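Local coordinates for ferredoxin component of dioxygenase (Sphingobium yanoikuyae, PDB 2I7F), which carries a Rieske-type [2Fe-2S] cluster and probably passes electrons to the terminal oxygenase of a biphenyl dioxygenase system, at residues V40-C45 with K88-T93; L5-V10 with V99-P104; G16-V21 with A30-D35. All blocks are in the same frame, centred on the assembly; numbering follows the deposited sequence.

Contact 1: residues V40-C45 with K88-T93. With FES (Fe2/s2 (inorganic) cluster), chain D.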
loop_
_atom_site.group_PDB
_atom_site.type_symbol
_atom_site.label_atom_id
_atom_site.label_comp_id
_atom_site.label_asym_id
_atom_site.label_seq_id
_atom_site.Cartn_x
_atom_site.Cartn_y
_atom_site.Cartn_z
ATOM N N VAL A 40 4.125 -2.202 -1.232
ATOM C CA VAL A 40 2.778 -2.693 -1.516
ATOM C C VAL A 40 2.171 -3.224 -0.193
ATOM O O VAL A 40 2.809 -4.028 0.519
ATOM C CB VAL A 40 2.759 -3.792 -2.640
ATOM C CG1 VAL A 40 1.319 -4.386 -2.874
ATOM C CG2 VAL A 40 3.324 -3.209 -3.961
ATOM N N THR A 41 0.974 -2.723 0.116
ATOM C CA THR A 41 0.166 -3.156 1.257
ATOM C C THR A 41 -1.250 -3.507 0.795
ATOM O O THR A 41 -1.663 -3.090 -0.268
ATOM C CB THR A 41 0.081 -2.072 2.400
ATOM O OG1 THR A 41 -0.870 -1.031 2.079
ATOM C CG2 THR A 41 1.440 -1.463 2.720
ATOM N N ASP A 42 -1.997 -4.274 1.583
ATOM C CA ASP A 42 -3.451 -4.244 1.459
ATOM C C ASP A 42 -3.993 -2.797 1.498
ATOM O O ASP A 42 -3.439 -1.926 2.143
ATOM C CB ASP A 42 -4.121 -5.080 2.541
ATOM C CG ASP A 42 -4.060 -6.572 2.252
ATOM O OD1 ASP A 42 -3.594 -6.956 1.158
ATOM O OD2 ASP A 42 -4.470 -7.361 3.127
ATOM N N ASN A 43 -5.045 -2.534 0.747
ATOM C CA ASN A 43 -5.644 -1.191 0.711
ATOM C C ASN A 43 -6.733 -0.981 1.797
ATOM O O ASN A 43 -6.902 0.140 2.304
ATOM C CB ASN A 43 -6.228 -0.961 -0.686
ATOM C CG ASN A 43 -6.322 0.460 -1.073
ATOM O OD1 ASN A 43 -6.881 0.794 -2.149
ATOM N ND2 ASN A 43 -5.787 1.339 -0.241
ATOM N N LEU A 44 -7.484 -2.033 2.135
ATOM C CA LEU A 44 -8.525 -1.914 3.140
ATOM C C LEU A 44 -7.873 -1.691 4.528
ATOM O O LEU A 44 -7.147 -2.549 5.031
ATOM C CB LEU A 44 -9.460 -3.169 3.175
ATOM C CG LEU A 44 -10.794 -3.013 3.942
ATOM C CD1 LEU A 44 -11.764 -2.054 3.191
ATOM C CD2 LEU A 44 -11.465 -4.359 4.225
ATOM N N CYS A 45 -8.140 -0.525 5.121
ATOM C CA CYS A 45 -7.812 -0.262 6.517
ATOM C C CYS A 45 -8.270 -1.441 7.385
ATOM O O CYS A 45 -9.288 -2.062 7.085
ATOM C CB CYS A 45 -8.486 1.005 7.019
ATOM S SG CYS A 45 -7.831 1.434 8.640
ATOM N N LYS A 88 -1.306 -5.834 6.067
ATOM C CA LYS A 88 -0.515 -6.806 5.328
ATOM C C LYS A 88 0.352 -6.074 4.316
ATOM O O LYS A 88 -0.143 -5.225 3.599
ATOM C CB LYS A 88 -1.417 -7.786 4.598
ATOM C CG LYS A 88 -0.726 -8.773 3.651
ATOM C CD LYS A 88 -0.201 -9.933 4.388
ATOM C CE LYS A 88 0.233 -11.031 3.443
ATOM N NZ LYS A 88 1.075 -11.956 4.230
ATOM N N THR A 89 1.636 -6.438 4.298
ATOM C CA THR A 89 2.614 -5.993 3.312
ATOM C C THR A 89 3.007 -7.157 2.389
ATOM O O THR A 89 2.763 -8.325 2.688
ATOM C CB THR A 89 3.901 -5.374 3.992
ATOM O OG1 THR A 89 4.682 -6.408 4.630
ATOM C CG2 THR A 89 3.552 -4.288 5.010
ATOM N N TYR A 90 3.572 -6.815 1.240
ATOM C CA TYR A 90 3.998 -7.774 0.236
ATOM C C TYR A 90 5.403 -7.405 -0.226
ATOM O O TYR A 90 5.685 -6.223 -0.424
ATOM C CB TYR A 90 3.018 -7.781 -0.986
ATOM C CG TYR A 90 1.577 -8.146 -0.617
ATOM C CD1 TYR A 90 0.688 -7.182 -0.178
ATOM C CD2 TYR A 90 1.132 -9.438 -0.691
ATOM C CE1 TYR A 90 -0.599 -7.486 0.155
ATOM C CE2 TYR A 90 -0.169 -9.758 -0.330
ATOM C CZ TYR A 90 -1.027 -8.781 0.091
ATOM O OH TYR A 90 -2.315 -9.153 0.398
ATOM N N PRO A 91 6.288 -8.389 -0.360
ATOM C CA PRO A 91 7.587 -8.220 -0.981
ATOM C C PRO A 91 7.413 -7.926 -2.463
ATOM O O PRO A 91 6.665 -8.650 -3.151
ATOM C CB PRO A 91 8.287 -9.585 -0.740
ATOM C CG PRO A 91 7.513 -10.239 0.302
ATOM C CD PRO A 91 6.102 -9.792 0.073
ATOM N N VAL A 92 8.116 -6.883 -2.919
ATOM C CA VAL A 92 7.985 -6.278 -4.231
ATOM C C VAL A 92 9.248 -6.610 -5.082
ATOM O O VAL A 92 10.395 -6.596 -4.602
ATOM C CB VAL A 92 7.694 -4.736 -4.124
ATOM C CG1 VAL A 92 7.414 -4.110 -5.466
ATOM C CG2 VAL A 92 6.512 -4.479 -3.175
ATOM N N THR A 93 8.987 -6.986 -6.325
ATOM C CA THR A 93 9.980 -7.069 -7.380
ATOM C C THR A 93 9.534 -6.117 -8.514
ATOM O O THR A 93 8.364 -5.983 -8.748
ATOM C CB THR A 93 10.080 -8.517 -7.871
ATOM O OG1 THR A 93 10.278 -9.383 -6.732
ATOM C CG2 THR A 93 11.255 -8.731 -8.858
HETATM FE FE1 FES D . -10.697 3.703 11.198
HETATM FE FE2 FES D . -9.016 3.384 9.030
HETATM S S1 FES D . -8.566 4.148 11.064
HETATM S S2 FES D . -11.211 2.925 9.188
HETATM O O HOH W 1 -4.369 -6.265 5.703
#

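Contact 2: residues L5-V10 with V99-P104. With SO4 (sulfate ion), chain C.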
loop_
_atom_site.group_PDB
_atom_site.type_symbol
_atom_site.label_atom_id
_atom_site.label_comp_id
_atom_site.label_asym_id
_atom_site.label_seq_id
_atom_site.Cartn_x
_atom_site.Cartn_y
_atom_site.Cartn_z
ATOM N N LEU A 5 2.827 -11.533 -10.109
ATOM C CA LEU A 5 1.634 -10.814 -10.537
ATOM C C LEU A 5 2.028 -9.387 -10.803
ATOM O O LEU A 5 2.588 -8.767 -9.926
ATOM C CB LEU A 5 0.576 -10.793 -9.423
ATOM C CG LEU A 5 -0.074 -12.106 -9.015
ATOM C CD1 LEU A 5 -1.085 -11.920 -7.863
ATOM C CD2 LEU A 5 -0.700 -12.685 -10.264
ATOM N N ARG A 6 1.753 -8.870 -12.002
ATOM C CA ARG A 6 1.933 -7.440 -12.278
ATOM C C ARG A 6 0.802 -6.590 -11.667
ATOM O O ARG A 6 -0.372 -6.887 -11.870
ATOM C CB ARG A 6 2.007 -7.196 -13.780
ATOM C CG ARG A 6 3.253 -7.763 -14.367
ATOM C CD ARG A 6 3.352 -7.605 -15.857
ATOM N NE ARG A 6 2.290 -8.343 -16.479
ATOM C CZ ARG A 6 2.133 -8.492 -17.785
ATOM N NH1 ARG A 6 2.981 -7.934 -18.639
ATOM N NH2 ARG A 6 1.128 -9.234 -18.223
ATOM N N LEU A 7 1.158 -5.529 -10.944
ATOM C CA LEU A 7 0.167 -4.633 -10.325
ATOM C C LEU A 7 -0.079 -3.362 -11.135
ATOM O O LEU A 7 -1.226 -3.018 -11.414
ATOM C CB LEU A 7 0.526 -4.300 -8.853
ATOM C CG LEU A 7 0.775 -5.528 -7.986
ATOM C CD1 LEU A 7 1.130 -5.138 -6.515
ATOM C CD2 LEU A 7 -0.426 -6.488 -8.041
ATOM N N CYS A 8 1.000 -2.715 -11.571
ATOM C CA CYS A 8 0.925 -1.422 -12.226
ATOM C C CYS A 8 2.320 -1.063 -12.642
ATOM O O CYS A 8 3.283 -1.646 -12.151
ATOM C CB CYS A 8 0.331 -0.338 -11.290
ATOM S SG CYS A 8 1.297 0.165 -9.819
ATOM N N GLN A 9 2.447 -0.106 -13.555
ATOM C CA GLN A 9 3.758 0.339 -13.982
ATOM C C GLN A 9 4.392 1.178 -12.872
ATOM O O GLN A 9 3.716 1.941 -12.201
ATOM C CB GLN A 9 3.642 1.155 -15.253
ATOM C CG GLN A 9 3.314 0.314 -16.448
ATOM C CD GLN A 9 2.877 1.184 -17.581
ATOM O OE1 GLN A 9 3.682 1.526 -18.449
ATOM N NE2 GLN A 9 1.633 1.622 -17.550
ATOM N N VAL A 10 5.688 0.995 -12.674
ATOM C CA VAL A 10 6.463 1.791 -11.712
ATOM C C VAL A 10 6.269 3.307 -11.974
ATOM O O VAL A 10 6.115 4.115 -11.051
ATOM C CB VAL A 10 7.997 1.457 -11.807
ATOM C CG1 VAL A 10 8.827 2.340 -10.844
ATOM C CG2 VAL A 10 8.304 0.011 -11.473
ATOM N N VAL A 99 5.575 -2.949 -11.287
ATOM C CA VAL A 99 5.482 -3.315 -9.876
ATOM C C VAL A 99 4.825 -4.685 -9.754
ATOM O O VAL A 99 3.669 -4.860 -10.158
ATOM C CB VAL A 99 4.666 -2.304 -9.024
ATOM C CG1 VAL A 99 4.652 -2.757 -7.599
ATOM C CG2 VAL A 99 5.293 -0.907 -9.094
ATOM N N CYS A 100 5.580 -5.666 -9.232
ATOM C CA CYS A 100 5.059 -7.000 -9.025
ATOM C C CYS A 100 5.181 -7.471 -7.594
ATOM O O CYS A 100 6.058 -7.039 -6.849
ATOM C CB CYS A 100 5.765 -8.035 -9.926
ATOM S SG CYS A 100 5.800 -7.731 -11.665
ATOM N N ILE A 101 4.297 -8.413 -7.258
ATOM C CA ILE A 101 4.335 -9.194 -6.025
ATOM C C ILE A 101 4.196 -10.681 -6.407
ATOM O O ILE A 101 3.835 -11.010 -7.521
ATOM C CB ILE A 101 3.261 -8.764 -4.985
ATOM C CG1 ILE A 101 1.818 -8.961 -5.505
ATOM C CG2 ILE A 101 3.546 -7.316 -4.510
ATOM C CD1 ILE A 101 0.728 -9.029 -4.396
ATOM N N ASP A 102 4.514 -11.559 -5.481
ATOM C CA ASP A 102 4.431 -12.980 -5.728
ATOM C C ASP A 102 2.977 -13.356 -5.669
ATOM O O ASP A 102 2.225 -12.777 -4.899
ATOM C CB ASP A 102 5.217 -13.774 -4.669
ATOM C CG ASP A 102 6.743 -13.531 -4.732
ATOM O OD1 ASP A 102 7.274 -13.035 -5.748
ATOM O OD2 ASP A 102 7.435 -13.854 -3.729
ATOM N N GLN A 103 2.571 -14.307 -6.498
ATOM C CA GLN A 103 1.263 -14.957 -6.331
ATOM C C GLN A 103 1.316 -15.702 -4.971
ATOM O O GLN A 103 2.231 -16.490 -4.742
ATOM C CB GLN A 103 1.031 -15.929 -7.487
ATOM C CG GLN A 103 -0.239 -15.692 -8.326
ATOM C CD GLN A 103 -0.139 -16.337 -9.724
ATOM O OE1 GLN A 103 0.829 -16.128 -10.482
ATOM N NE2 GLN A 103 -1.128 -17.133 -10.053
ATOM N N PRO A 104 0.404 -15.412 -4.035
ATOM C CA PRO A 104 0.570 -16.031 -2.711
ATOM C C PRO A 104 -0.370 -17.221 -2.515
ATOM O O PRO A 104 -0.444 -18.095 -3.379
ATOM C CB PRO A 104 0.196 -14.889 -1.749
ATOM C CG PRO A 104 -0.811 -13.997 -2.580
ATOM C CD PRO A 104 -0.774 -14.525 -4.048
HETATM S S SO4 C . -0.828 0.973 -15.008
HETATM O O1 SO4 C . -1.293 -0.355 -14.586
HETATM O O2 SO4 C . 0.374 1.420 -14.311
HETATM O O3 SO4 C . -0.556 0.943 -16.455
HETATM O O4 SO4 C . -1.895 1.951 -14.724
#

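Contact 3: residues G16-V21 with A30-D35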
loop_
_atom_site.group_PDB
_atom_site.type_symbol
_atom_site.label_atom_id
_atom_site.label_comp_id
_atom_site.label_asym_id
_atom_site.label_seq_id
_atom_site.Cartn_x
_atom_site.Cartn_y
_atom_site.Cartn_z
ATOM N N GLY A 16 3.939 10.341 -2.677
ATOM C CA GLY A 16 2.890 11.164 -2.127
ATOM C C GLY A 16 1.533 10.852 -2.694
ATOM O O GLY A 16 0.557 11.364 -2.190
ATOM N N GLU A 17 1.463 10.024 -3.749
ATOM C CA GLU A 17 0.195 9.723 -4.431
ATOM C C GLU A 17 0.054 8.208 -4.675
ATOM O O GLU A 17 0.309 7.720 -5.768
ATOM C CB GLU A 17 0.084 10.519 -5.740
ATOM C CG GLU A 17 0.450 12.028 -5.567
ATOM C CD GLU A 17 0.488 12.814 -6.854
ATOM O OE1 GLU A 17 0.090 12.221 -7.905
ATOM O OE2 GLU A 17 0.903 14.031 -6.813
ATOM N N PRO A 18 -0.316 7.449 -3.626
ATOM C CA PRO A 18 -0.456 6.009 -3.815
ATOM C C PRO A 18 -1.559 5.598 -4.784
ATOM O O PRO A 18 -2.536 6.353 -5.008
ATOM C CB PRO A 18 -0.736 5.459 -2.409
ATOM C CG PRO A 18 -1.015 6.577 -1.551
ATOM C CD PRO A 18 -0.618 7.874 -2.248
ATOM N N VAL A 19 -1.385 4.387 -5.319
ATOM C CA VAL A 19 -2.137 3.882 -6.441
ATOM C C VAL A 19 -2.889 2.650 -5.973
ATOM O O VAL A 19 -2.284 1.732 -5.412
ATOM C CB VAL A 19 -1.162 3.528 -7.596
ATOM C CG1 VAL A 19 -1.879 2.807 -8.739
ATOM C CG2 VAL A 19 -0.534 4.811 -8.096
ATOM N N ALA A 20 -4.208 2.676 -6.162
ATOM C CA ALA A 20 -5.072 1.543 -5.893
ATOM C C ALA A 20 -5.023 0.575 -7.038
ATOM O O ALA A 20 -5.259 0.936 -8.169
ATOM C CB ALA A 20 -6.545 2.017 -5.686
ATOM N N VAL A 21 -4.736 -0.674 -6.738
ATOM C CA VAL A 21 -4.665 -1.710 -7.744
ATOM C C VAL A 21 -5.600 -2.796 -7.322
ATOM O O VAL A 21 -5.540 -3.202 -6.197
ATOM C CB VAL A 21 -3.268 -2.266 -7.834
ATOM C CG1 VAL A 21 -3.266 -3.526 -8.696
ATOM C CG2 VAL A 21 -2.303 -1.153 -8.386
ATOM N N ALA A 30 -2.638 -1.543 -2.346
ATOM C CA ALA A 30 -2.216 -0.169 -2.368
ATOM C C ALA A 30 -0.759 -0.206 -2.737
ATOM O O ALA A 30 0.004 -0.922 -2.145
ATOM C CB ALA A 30 -2.400 0.477 -1.043
ATOM N N VAL A 31 -0.376 0.610 -3.711
ATOM C CA VAL A 31 1.017 0.738 -4.126
ATOM C C VAL A 31 1.537 2.160 -3.837
ATOM O O VAL A 31 0.895 3.154 -4.181
ATOM C CB VAL A 31 1.164 0.407 -5.625
ATOM C CG1 VAL A 31 2.648 0.361 -6.034
ATOM C CG2 VAL A 31 0.475 -0.900 -5.932
ATOM N N TYR A 32 2.714 2.230 -3.196
ATOM C CA TYR A 32 3.313 3.463 -2.753
ATOM C C TYR A 32 4.731 3.634 -3.260
ATOM O O TYR A 32 5.460 2.663 -3.448
ATOM C CB TYR A 32 3.389 3.540 -1.240
ATOM C CG TYR A 32 2.198 3.078 -0.478
ATOM C CD1 TYR A 32 1.968 1.718 -0.299
ATOM C CD2 TYR A 32 1.338 3.971 0.148
ATOM C CE1 TYR A 32 0.942 1.268 0.433
ATOM C CE2 TYR A 32 0.251 3.487 0.921
ATOM C CZ TYR A 32 0.076 2.145 1.062
ATOM O OH TYR A 32 -0.982 1.602 1.805
ATOM N N ASN A 33 5.116 4.902 -3.400
ATOM C CA ASN A 33 6.472 5.310 -3.658
ATOM C C ASN A 33 6.869 6.192 -2.467
ATOM O O ASN A 33 6.269 7.252 -2.252
ATOM C CB ASN A 33 6.524 6.061 -4.993
ATOM C CG ASN A 33 7.835 6.839 -5.242
ATOM O OD1 ASN A 33 8.724 6.918 -4.405
ATOM N ND2 ASN A 33 7.912 7.447 -6.413
ATOM N N VAL A 34 7.821 5.701 -1.673
ATOM C CA VAL A 34 8.421 6.418 -0.567
ATOM C C VAL A 34 9.857 6.793 -0.980
ATOM O O VAL A 34 10.743 5.944 -1.094
ATOM C CB VAL A 34 8.406 5.551 0.754
ATOM C CG1 VAL A 34 9.204 6.250 1.879
ATOM C CG2 VAL A 34 6.954 5.247 1.200
ATOM N N ASP A 35 10.073 8.073 -1.236
ATOM C CA ASP A 35 11.393 8.592 -1.623
ATOM C C ASP A 35 12.058 7.825 -2.772
ATOM O O ASP A 35 13.275 7.629 -2.785
ATOM C CB ASP A 35 12.315 8.619 -0.399
ATOM C CG ASP A 35 13.528 9.516 -0.598
ATOM O OD1 ASP A 35 13.394 10.598 -1.229
ATOM O OD2 ASP A 35 14.635 9.136 -0.120
#

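Contact 1: residues V40-C45 with K88-T93
In the antiparallel sheet of this Rieske domain, V40, T41 and D42, which end the strand leading to the [2Fe-2S] site, lie beside K88, T89 and Y90. T41 and T89 form a non-hydrogen-bonded pair, their CA atoms 4.3 Å apart. Backbone bonds flank it: Y90 N donates to V40 O at 3.0 Å, and D42 N to K88 O at 2.9 Å. The phenol of Y90 adds a side-chain link. Chi1 of -60° sets Y90 CG beside the backbone N; the ring edge faces the other strand, with V40 O, T41 C and D42 OD1 near its plane. Its OH donates to D42 OD1 at 2.7 Å, meeting the oxygen on the syn side, 21° out of the carboxylate plane, while the carboxylate and ring planes stand 49° apart. The other oxygen, D42 OD2, packs against K88 CB and accepts a bond of 2.8 Å from a water that in turn accepts from K88 N. With a partner at each oxygen, the carboxylate is probably restrained from turning. A phenylalanine in place of Y90 would probably deprive D42 OD1 of its donor, leaving the carboxylate freer to turn.

V40 makes the apolar part of the contact: V40 CG1 meets the ring at Y90 CD1, 3.9 Å away, and V40 CG2 touches V92 CG2 at 3.5 Å, beyond the break in the strand around P91. L7, V99 and I101 pack against V40 as well. Three residues past D42 the chain reaches the cluster, where C45 SG, together with C64, binds one iron, the bond from C45 SG to FE2 being 2.3 Å long.

Contact 2: residues L5-V10 with V99-P104
L5 and I101 exchange two backbone hydrogen bonds, from L5 N to I101 O at 2.8 Å and from I101 N to L5 O at 3.2 Å, as an antiparallel pair joining the first and last strands of the Rieske domain's larger sheet. Beyond the R6–C100 pair a beta bulge interrupts the register: L7 has helix-like backbone angles (phi -99°, psi -47°), and both L7 and C8 stand opposite the single residue V99. The latter uses both its polar backbone atoms, V99 O accepting from L7 N at 2.7 Å and V99 N donating to C8 O at 2.8 Å.

The side chains fill in around this frame. L7 CD1 rests on I101 CG2 at 3.8 Å, the two side chains crossing at about a right angle, and L5 CD2 meets the aliphatic Q103 CG at 3.6 Å. Where the strand turns away, V10 CG2 touches V99 CG2. R6 and C100 lie on the face turned from L5 and I101, with R6 CG against C100 SG at 3.7 Å.

Further out, L7, I101 and V99 face apolar side chains of strands 29-34 and 37-42: L29 and V40 close over L7 and I101, while V31, V38 and V40 pack on V99. On the other face R6 makes a cation-pi contact with W98. A sulfate, probably from the crystallisation liquor, lies at the end of the first strand; S12 OG also bonds to it, and Q9 N donates to sulfate O2 at 2.7 Å.

Contact 3: residues G16-V21 with A30-D35
V31 O accepts a hydrogen bond from V19 N at 2.8 Å, and P18 crowds the same oxygen, with P18 CA 3.2 Å from V31 O and P18 CB only slightly farther off. The return bond, from V31 N to V19 O, is also 2.8 Å long. Both bonds are close to straight, with N-H...O angles of 163° and 162°. V19 O is further approached by A30 CA, at 3.6 Å.

This pair of bonds joins strand 19-21 to strand 29-34 as a beta hairpin at one edge of the larger antiparallel sheet. On the face shared by V19 and V31, V21 CG2 reaches V31 CG2 at 3.7 Å, and the two side chains cross obliquely; L7 and C8 of strand 4-9 also touch V21 there. P18 instead meets the ring of Y32, whose CG is set beside the backbone N (chi1 -42°) and whose CD2 side is turned to the proline, P18 CB lying 3.6 Å from Y32 CD2. The far end of the ring is held by a hydrogen bond between Y32 OH and T41 OG1.

How the contacts relate
From the N terminus, the chain first lays down 5-10, whose partner 99-104 comes only at the C-terminal end; contact 2 therefore closes a loop spanning nearly the whole domain. Within that loop contact 3 forms early, as the hairpin of 16-21 with 30-35. The next strand opens contact 1, which closes after the chain has passed through the cluster-binding region and returned at 88-93. Contacts 3 and 1 follow in series, both enclosed by contact 2, and none cross. Backbone bonds knit them into one sheet, T41 O with A30 N and T93 O with C100 N, while C8 and V99 pack on V31, bringing contacts 2 and 3 together.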